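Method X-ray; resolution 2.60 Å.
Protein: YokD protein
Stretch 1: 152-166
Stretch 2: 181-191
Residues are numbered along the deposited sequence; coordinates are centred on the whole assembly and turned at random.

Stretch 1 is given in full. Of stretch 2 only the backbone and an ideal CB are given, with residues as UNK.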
# COMPACT_ATOMS: atom_id res chain seq x y z
N GLU A 152 -16.03 19.91 6.36
CA GLU A 152 -15.69 21.01 7.26
C GLU A 152 -15.25 20.52 8.64
O GLU A 152 -15.98 19.81 9.33
CB GLU A 152 -16.90 21.94 7.41
CG GLU A 152 -16.59 23.27 8.07
CD GLU A 152 -17.80 24.19 8.13
OE1 GLU A 152 -18.70 23.94 8.97
OE2 GLU A 152 -17.85 25.16 7.33
N PHE A 153 -14.05 20.94 9.03
CA PHE A 153 -13.46 20.58 10.31
C PHE A 153 -13.09 19.11 10.24
O PHE A 153 -11.93 18.77 10.07
CB PHE A 153 -14.45 20.89 11.43
CG PHE A 153 -14.78 22.36 11.52
CD1 PHE A 153 -16.11 22.79 11.59
CD2 PHE A 153 -13.76 23.32 11.50
CE1 PHE A 153 -16.41 24.17 11.62
CE2 PHE A 153 -14.05 24.68 11.53
CZ PHE A 153 -15.37 25.11 11.59
N GLY A 154 -14.09 18.24 10.33
CA GLY A 154 -13.83 16.81 10.23
C GLY A 154 -12.52 16.28 10.79
O GLY A 154 -11.70 15.70 10.08
N LEU A 155 -12.33 16.50 12.08
CA LEU A 155 -11.17 16.05 12.83
C LEU A 155 -11.57 16.57 14.20
O LEU A 155 -10.90 16.39 15.21
CB LEU A 155 -9.89 16.71 12.30
CG LEU A 155 -8.57 16.06 12.77
CD1 LEU A 155 -8.75 14.55 12.91
CD2 LEU A 155 -7.45 16.38 11.80
N GLY A 156 -12.73 17.22 14.19
CA GLY A 156 -13.33 17.76 15.38
C GLY A 156 -14.60 16.98 15.64
O GLY A 156 -14.66 15.78 15.36
N GLU A 157 -15.62 17.66 16.17
CA GLU A 157 -16.90 17.02 16.45
C GLU A 157 -17.40 16.53 15.10
O GLU A 157 -17.13 17.16 14.07
CB GLU A 157 -17.89 18.05 17.00
CG GLU A 157 -17.31 19.02 18.02
CD GLU A 157 -16.88 18.35 19.31
OE1 GLU A 157 -17.21 17.17 19.50
OE2 GLU A 157 -16.23 19.01 20.14
N GLN A 158 -18.12 15.42 15.10
CA GLN A 158 -18.67 14.84 13.88
C GLN A 158 -17.72 13.93 13.13
O GLN A 158 -18.17 13.06 12.38
CB GLN A 158 -19.16 15.93 12.94
CG GLN A 158 -20.32 16.74 13.48
CD GLN A 158 -21.00 17.52 12.38
OE1 GLN A 158 -20.37 18.32 11.69
NE2 GLN A 158 -22.30 17.28 12.20
N SER A 159 -16.42 14.12 13.30
CA SER A 159 -15.46 13.26 12.64
C SER A 159 -15.34 12.00 13.50
O SER A 159 -15.92 11.91 14.59
CB SER A 159 -14.10 13.95 12.55
OG SER A 159 -13.43 13.92 13.80
N PRO A 160 -14.58 11.00 13.03
CA PRO A 160 -14.46 9.78 13.83
C PRO A 160 -13.92 9.97 15.24
O PRO A 160 -14.15 9.14 16.12
CB PRO A 160 -13.57 8.90 12.97
CG PRO A 160 -13.99 9.30 11.58
CD PRO A 160 -14.03 10.80 11.68
N LEU A 161 -13.18 11.06 15.46
CA LEU A 161 -12.64 11.34 16.78
C LEU A 161 -13.81 11.62 17.70
O LEU A 161 -13.72 11.44 18.91
CB LEU A 161 -11.71 12.54 16.76
CG LEU A 161 -10.41 12.37 16.00
CD1 LEU A 161 -9.51 13.55 16.26
CD2 LEU A 161 -9.73 11.11 16.44
N GLY A 162 -14.91 12.07 17.11
CA GLY A 162 -16.09 12.35 17.89
C GLY A 162 -16.74 11.07 18.37
O GLY A 162 -17.44 11.06 19.38
N LYS A 163 -16.49 9.98 17.66
CA LYS A 163 -17.05 8.69 18.02
C LYS A 163 -16.09 7.91 18.90
O LYS A 163 -16.50 7.03 19.66
CB LYS A 163 -17.34 7.88 16.76
CG LYS A 163 -17.79 8.70 15.57
CD LYS A 163 -19.27 9.03 15.60
CE LYS A 163 -19.64 9.71 14.30
NZ LYS A 163 -21.09 9.99 14.19
N LEU A 164 -14.81 8.22 18.82
CA LEU A 164 -13.85 7.51 19.65
C LEU A 164 -13.83 8.15 21.04
O LEU A 164 -13.37 7.54 22.01
CB LEU A 164 -12.46 7.55 19.03
CG LEU A 164 -12.22 6.96 17.63
CD1 LEU A 164 -10.71 6.83 17.38
CD2 LEU A 164 -12.84 5.59 17.54
N TYR A 165 -14.32 9.38 21.13
CA TYR A 165 -14.32 10.07 22.41
C TYR A 165 -15.48 9.63 23.30
O TYR A 165 -15.29 9.45 24.51
CB TYR A 165 -14.37 11.58 22.21
CG TYR A 165 -14.47 12.35 23.51
CD1 TYR A 165 -13.34 12.54 24.33
CD2 TYR A 165 -15.69 12.84 23.96
CE1 TYR A 165 -13.44 13.20 25.55
CE2 TYR A 165 -15.80 13.50 25.17
CZ TYR A 165 -14.68 13.68 25.96
OH TYR A 165 -14.81 14.30 27.17
N ILE A 166 -16.66 9.47 22.72
CA ILE A 166 -17.85 9.07 23.48
C ILE A 166 -17.77 7.66 24.07
O ILE A 166 -18.01 7.47 25.26
CB ILE A 166 -19.13 9.19 22.64
CG1 ILE A 166 -18.93 8.47 21.31
CG2 ILE A 166 -19.49 10.65 22.41
CD1 ILE A 166 -20.06 8.69 20.31
N UNK A 181 -0.16 11.39 17.97
CA UNK A 181 -1.48 11.13 18.54
C UNK A 181 -2.60 11.96 17.98
O UNK A 181 -3.05 12.91 18.61
CB UNK A 181 -1.43 11.35 20.05
N UNK A 182 -3.08 11.58 16.81
CA UNK A 182 -4.15 12.31 16.16
C UNK A 182 -5.31 12.71 17.07
O UNK A 182 -5.94 13.73 16.82
CB UNK A 182 -4.69 11.47 15.01
N UNK A 183 -5.59 11.93 18.11
CA UNK A 183 -6.72 12.26 18.98
C UNK A 183 -6.66 13.67 19.56
O UNK A 183 -7.70 14.31 19.76
CB UNK A 183 -6.79 11.25 20.13
N UNK A 184 -5.45 14.17 19.84
CA UNK A 184 -5.30 15.51 20.39
C UNK A 184 -5.94 16.61 19.54
O UNK A 184 -6.48 17.58 20.09
CB UNK A 184 -3.81 15.82 20.57
N UNK A 185 -5.88 16.46 18.22
CA UNK A 185 -6.47 17.45 17.34
C UNK A 185 -7.88 17.76 17.80
O UNK A 185 -8.32 18.90 17.73
CB UNK A 185 -6.47 16.96 15.89
N UNK A 186 -8.61 16.74 18.25
CA UNK A 186 -9.99 16.95 18.69
C UNK A 186 -10.10 18.04 19.77
O UNK A 186 -11.02 18.86 19.73
CB UNK A 186 -10.57 15.64 19.22
N UNK A 187 -9.17 18.05 20.73
CA UNK A 187 -9.19 19.06 21.78
C UNK A 187 -9.11 20.48 21.17
O UNK A 187 -9.71 21.42 21.69
CB UNK A 187 -8.03 18.83 22.76
N UNK A 188 -8.38 20.63 20.07
CA UNK A 188 -8.25 21.93 19.41
C UNK A 188 -9.58 22.51 18.95
O UNK A 188 -9.63 23.67 18.56
CB UNK A 188 -7.31 21.81 18.21
N UNK A 189 -10.65 21.72 18.99
CA UNK A 189 -11.97 22.22 18.61
C UNK A 189 -12.83 22.50 19.86
O UNK A 189 -14.01 22.82 19.77
CB UNK A 189 -12.67 21.21 17.70
N UNK A 190 -12.21 22.37 21.03
CA UNK A 190 -12.90 22.58 22.30
C UNK A 190 -12.23 23.67 23.14
O UNK A 190 -12.46 23.76 24.35
CB UNK A 190 -12.95 21.27 23.09
N UNK A 191 -11.41 24.51 22.50
CA UNK A 191 -10.70 25.58 23.19
C UNK A 191 -10.96 26.97 22.60
O UNK A 191 -11.36 27.10 21.44
CB UNK A 191 -9.20 25.29 23.16

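Stretch 2 runs through a weakly bonded helix, about 183-187, and a type I turn past the loop and short helix of stretch 1; the two helix axes lie nearly perpendicular, 9.7 Å apart at their closest. Position 181 precedes the helix, and its CB has nothing of stretch 1 within reach, so the contact sets no preference; the residue is Ser181.

At position 182 CA-to-CB points sideways, and the ideal CB lies 5.2 Å from CD2 of Leu161. A small or medium side chain with some apolar surface would suit. Thr182 is found, its CG2 4.0 Å from CD1 of Leu155, while its backbone O approaches Leu161 CD1 at 3.6 Å. Position 183 is similarly oriented, its ideal CB 4.7 Å from Leu161 CD2, and again several modest side chains would serve. The residue is Cys183, a minor contributor.

Position 184 points away from stretch 1, which therefore says nothing about its identity; it is Phe184. Position 185 points toward it, with the ideal CB 3.9 Å from Leu155 CG and 4.6 Å from Leu161 CD1. Stretch 1 offers leucine side chains here, so an aliphatic residue or a flat ring could pack here. The choice is His185, whose ring carries Leu155 CD2 over one face; its ND1 donates to OE1 of the residue at 188 (3.0 Å), a bond within the stretch.

Position 186 is closely surrounded: its CB would lie 3.8 Å from Leu161 CD1 and 4.1 Å from Leu155 O, and the CA atoms of 186 and Gly156 are only 4.8 Å apart. An apolar chain of medium length, leucine or perhaps methionine, would fill the space beside Gly156, Leu161 and Tyr165. Leu186 does so with chi1 t and chi2 p: CD1 packs 3.6 Å from Gly156 C, and CD2 reaches 3.5 Å from Leu161 O and 3.9 Å from Tyr165 CB.

Position 187 points away and begins the turn; Ala187 makes no contact. Position 188, sideways and without a neighbour in stretch 1, is Glu188, the acceptor for His185.

Position 189 points toward stretch 1, its CB 4.2 Å from Gly156 CA. Gly156 has no side chain, which leaves its CA open to an aromatic ring laid over it. Tyr189 occupies it, with Gly156 CA 3.3 Å from the centroid of the Tyr189 ring in a CH-pi contact; a CB on Gly156 would come within 2.4 Å of Tyr189 CD2. Tyr189 CE2 also meets Phe153 CB at 3.5 Å.

At position 190 CA-to-CB points sideways, but the Glu157 carboxylate and the face of the Tyr165 ring lie within range of a long chain, so lysine or arginine would suit. Arg190, extended beyond chi1, forms a salt bridge through NE to Glu157 OE2 (3.0 Å) and NH2 to Glu157 OE1 (3.2 Å), both nearly linear, while its CZ sits 4.2 Å from the Tyr165 ring centroid in a cation-pi contact. Position 191 is out of reach; it is Ile191.

Stretch 2, residues 181-191: STCFHLAEYRI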
# COMPACT_ATOMS: atom_id res chain seq x y z
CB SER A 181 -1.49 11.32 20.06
OG SER A 181 -1.14 10.13 20.71
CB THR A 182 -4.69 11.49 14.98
OG1 THR A 182 -3.65 11.27 14.03
CG2 THR A 182 -5.81 12.23 14.29
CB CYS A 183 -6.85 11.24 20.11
SG CYS A 183 -5.47 11.23 21.25
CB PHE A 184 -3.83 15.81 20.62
CG PHE A 184 -3.23 15.07 21.77
CD1 PHE A 184 -1.88 14.78 21.81
CD2 PHE A 184 -4.04 14.64 22.82
CE1 PHE A 184 -1.34 14.08 22.88
CE2 PHE A 184 -3.51 13.94 23.89
CZ PHE A 184 -2.16 13.66 23.92
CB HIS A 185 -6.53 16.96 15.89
CG HIS A 185 -5.22 17.00 15.15
ND1 HIS A 185 -4.54 18.18 14.92
CD2 HIS A 185 -4.51 16.02 14.55
CE1 HIS A 185 -3.46 17.92 14.20
NE2 HIS A 185 -3.42 16.62 13.96
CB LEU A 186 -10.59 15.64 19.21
CG LEU A 186 -12.01 15.69 19.80
CD1 LEU A 186 -13.05 16.13 18.76
CD2 LEU A 186 -12.34 14.30 20.33
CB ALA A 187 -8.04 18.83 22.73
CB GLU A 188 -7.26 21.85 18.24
CG GLU A 188 -5.81 21.72 18.69
CD GLU A 188 -4.82 21.52 17.55
OE1 GLU A 188 -4.94 20.52 16.82
OE2 GLU A 188 -3.92 22.37 17.40
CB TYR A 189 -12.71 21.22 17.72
CG TYR A 189 -12.05 20.90 16.39
CD1 TYR A 189 -10.98 20.00 16.31
CD2 TYR A 189 -12.54 21.44 15.20
CE1 TYR A 189 -10.43 19.65 15.09
CE2 TYR A 189 -11.99 21.09 13.96
CZ TYR A 189 -10.93 20.18 13.92
OH TYR A 189 -10.38 19.80 12.72
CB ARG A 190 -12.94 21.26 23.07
CG ARG A 190 -13.59 20.14 22.26
CD ARG A 190 -13.56 18.77 22.92
NE ARG A 190 -14.49 17.87 22.24
CZ ARG A 190 -14.67 16.58 22.53
NH1 ARG A 190 -13.97 16.00 23.50
NH2 ARG A 190 -15.57 15.88 21.86
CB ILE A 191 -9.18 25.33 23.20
CG1 ILE A 191 -8.62 25.33 21.78
CG2 ILE A 191 -8.89 24.02 23.92
CD1 ILE A 191 -7.13 25.60 21.71
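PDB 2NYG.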